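Local coordinates for alpha-L-rhamnosidase (Aspergillus terreus, PDB 6GSZ), which probably hydrolyses terminal non-reducing alpha-L-rhamnose residues in alpha-L-rhamnosides, at residues Q537-F542 and A781-R786. Numbering follows the deposited sequence.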
loop_
_atom_site.group_PDB
_atom_site.type_symbol
_atom_site.label_atom_id
_atom_site.label_comp_id
_atom_site.label_asym_id
_atom_site.label_seq_id
_atom_site.Cartn_x
_atom_site.Cartn_y
_atom_site.Cartn_z
ATOM N N GLN A 537 -0.710 7.630 12.537
ATOM C CA GLN A 537 0.045 8.132 11.395
ATOM C C GLN A 537 -0.882 8.567 10.245
ATOM O O GLN A 537 -0.561 9.493 9.464
ATOM C CB GLN A 537 1.144 7.184 10.955
ATOM C CG GLN A 537 1.985 7.701 9.800
ATOM C CD GLN A 537 2.747 8.967 10.148
ATOM O OE1 GLN A 537 3.585 8.938 11.028
ATOM N NE2 GLN A 537 2.493 10.032 9.387
ATOM N N LEU A 538 -1.952 7.787 10.020
ATOM C CA LEU A 538 -2.848 8.111 8.952
ATOM C C LEU A 538 -3.435 9.513 9.181
ATOM O O LEU A 538 -3.648 10.256 8.222
ATOM C CB LEU A 538 -3.919 7.016 8.850
ATOM C CG LEU A 538 -4.617 6.889 7.522
ATOM C CD1 LEU A 538 -3.648 6.527 6.392
ATOM C CD2 LEU A 538 -5.719 5.859 7.653
ATOM N N TYR A 539 -3.790 9.796 10.447
ATOM C CA TYR A 539 -4.331 11.115 10.785
ATOM C C TYR A 539 -3.263 12.236 10.645
ATOM O O TYR A 539 -3.559 13.260 10.027
ATOM C CB TYR A 539 -4.905 11.066 12.193
ATOM C CG TYR A 539 -5.531 12.367 12.613
ATOM C CD1 TYR A 539 -6.647 12.829 11.952
ATOM C CD2 TYR A 539 -5.032 13.149 13.632
ATOM C CE1 TYR A 539 -7.269 14.027 12.272
ATOM C CE2 TYR A 539 -5.674 14.317 14.018
ATOM C CZ TYR A 539 -6.792 14.773 13.328
ATOM O OH TYR A 539 -7.405 15.951 13.642
ATOM N N GLU A 540 -2.034 11.948 11.076
ATOM C CA GLU A 540 -0.949 12.903 10.888
ATOM C C GLU A 540 -0.813 13.252 9.396
ATOM O O GLU A 540 -0.639 14.424 9.005
ATOM C CB GLU A 540 0.367 12.356 11.397
ATOM C CG GLU A 540 0.425 12.267 12.913
ATOM C CD GLU A 540 0.331 13.574 13.668
ATOM O OE1 GLU A 540 1.239 14.412 13.469
ATOM O OE2 GLU A 540 -0.680 13.733 14.404
ATOM N N SER A 541 -0.941 12.225 8.542
ATOM C CA SER A 541 -0.682 12.428 7.103
ATOM C C SER A 541 -1.867 13.095 6.382
ATOM O O SER A 541 -1.653 13.954 5.487
ATOM C CB SER A 541 -0.419 11.075 6.465
ATOM O OG SER A 541 0.798 10.534 6.931
ATOM N N PHE A 542 -3.105 12.679 6.717
ATOM C CA PHE A 542 -4.273 13.079 5.869
ATOM C C PHE A 542 -5.339 13.902 6.609
ATOM O O PHE A 542 -6.215 14.484 5.989
ATOM C CB PHE A 542 -4.865 11.867 5.162
ATOM C CG PHE A 542 -3.877 11.121 4.310
ATOM C CD1 PHE A 542 -3.380 11.654 3.137
ATOM C CD2 PHE A 542 -3.409 9.901 4.726
ATOM C CE1 PHE A 542 -2.441 10.969 2.384
ATOM C CE2 PHE A 542 -2.453 9.212 3.982
ATOM C CZ PHE A 542 -1.969 9.740 2.817
ATOM N N ALA A 781 3.032 20.025 10.312
ATOM C CA ALA A 781 2.957 20.722 11.600
ATOM C C ALA A 781 1.554 20.648 12.194
ATOM O O ALA A 781 1.365 20.922 13.359
ATOM C CB ALA A 781 3.422 22.160 11.491
ATOM N N GLU A 782 0.567 20.288 11.365
ATOM C CA GLU A 782 -0.800 20.018 11.765
ATOM C C GLU A 782 -1.183 18.757 11.000
ATOM O O GLU A 782 -0.787 18.618 9.832
ATOM C CB GLU A 782 -1.746 21.155 11.356
ATOM C CG GLU A 782 -3.190 20.967 11.696
ATOM C CD GLU A 782 -4.032 22.136 11.206
ATOM O OE1 GLU A 782 -4.013 23.167 11.880
ATOM O OE2 GLU A 782 -4.644 22.046 10.113
ATOM N N PRO A 783 -1.946 17.834 11.611
ATOM C CA PRO A 783 -2.372 16.639 10.874
ATOM C C PRO A 783 -3.031 17.022 9.548
ATOM O O PRO A 783 -3.942 17.806 9.543
ATOM C CB PRO A 783 -3.374 15.963 11.839
ATOM C CG PRO A 783 -2.913 16.395 13.191
ATOM C CD PRO A 783 -2.374 17.798 13.015
ATOM N N GLY A 784 -2.558 16.416 8.440
ATOM C CA GLY A 784 -3.101 16.722 7.149
ATOM C C GLY A 784 -2.378 17.787 6.334
ATOM O O GLY A 784 -2.850 18.128 5.243
ATOM N N TRP A 785 -1.301 18.380 6.885
ATOM C CA TRP A 785 -0.381 19.258 6.153
ATOM C C TRP A 785 -0.946 20.655 5.850
ATOM O O TRP A 785 -0.333 21.352 5.046
ATOM C CB TRP A 785 0.128 18.605 4.875
ATOM C CG TRP A 785 1.012 17.405 5.058
ATOM C CD1 TRP A 785 0.636 16.099 5.209
ATOM C CD2 TRP A 785 2.439 17.377 4.953
ATOM N NE1 TRP A 785 1.730 15.294 5.284
ATOM C CE2 TRP A 785 2.857 16.039 5.101
ATOM C CE3 TRP A 785 3.409 18.350 4.702
ATOM C CZ2 TRP A 785 4.184 15.655 5.041
ATOM C CZ3 TRP A 785 4.726 17.980 4.649
ATOM C CH2 TRP A 785 5.106 16.646 4.787
ATOM N N ARG A 786 -1.989 21.111 6.547
ATOM C CA ARG A 786 -2.420 22.494 6.331
ATOM C C ARG A 786 -1.420 23.475 6.956
ATOM O O ARG A 786 -1.375 24.673 6.573
ATOM C CB ARG A 786 -3.793 22.710 6.967
ATOM C CG ARG A 786 -4.506 23.994 6.565
ATOM C CD ARG A 786 -5.762 24.185 7.424
ATOM N NE ARG A 786 -5.409 24.424 8.836
ATOM C CZ ARG A 786 -5.285 25.609 9.431
ATOM N NH1 ARG A 786 -5.594 26.716 8.761
ATOM N NH2 ARG A 786 -4.799 25.630 10.664
HETATM O O HOH W 1 2.242 12.187 4.863
#
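Gly784 N donates the one direct hydrogen bond across the contact, to Glu540 O at 2.8 Å. It is nearly straight, 168° at the hydrogen, although the donor stands well above the carbonyl plane. Two CA-H...O contacts accompany it: Pro783 CA lies 3.4 Å from the same Glu540 O, and Gly784 CA approaches Ser541 O. Two successive carbonyls near the helix end, Glu540 O and Ser541 O, thus each receive a contact from the loop.

Apolar contact centres on Pro783. Its CB sits over one face of the Tyr539 ring, displaced toward the rim, in a CH-pi contact 3.8 Å from the ring centroid and 23° off the normal. Tyr539 CG is anti to the backbone N and beside the carbonyl carbon, which sets the ring next to Pro783, and ring atom CE2 also meets Pro783 CG. Glu540 OE2 makes a van der Waals approach to Pro783 CG, at 3.7 Å.

The loop is a type II beta turn from Glu782 to Trp785, with Trp785 N bonded to Glu782 O. Gly784, at its third position, has a positive phi (95°), where a CB would press on the preceding carbonyl and come close to Phe542 O. The turn links strands 778-780 and 787-790 of the C-terminal beta domain and meets the end of helix 530-542 in the catalytic six-hairpin domain, so the contact joins the two.

Ser541 meets Trp785 twice, through its carbonyl and through a water. Ser541 O reaches the indole edge in plane, 3.1 Å from CD1, while one water connects Trp785 NE1, its donor, with Ser541 OG. Gln537 NE2 donates to the same hydroxyl, Ser541 OG, at 3.0 Å, and Asn482 ND2 of helix 471-484 is hydrogen-bonded to it. Within the loop, Arg786 forms a side-on salt bridge with Glu782, NE to OE2 and NH2 to OE1, both oxygens using syn lone pairs and lying essentially in the guanidinium plane.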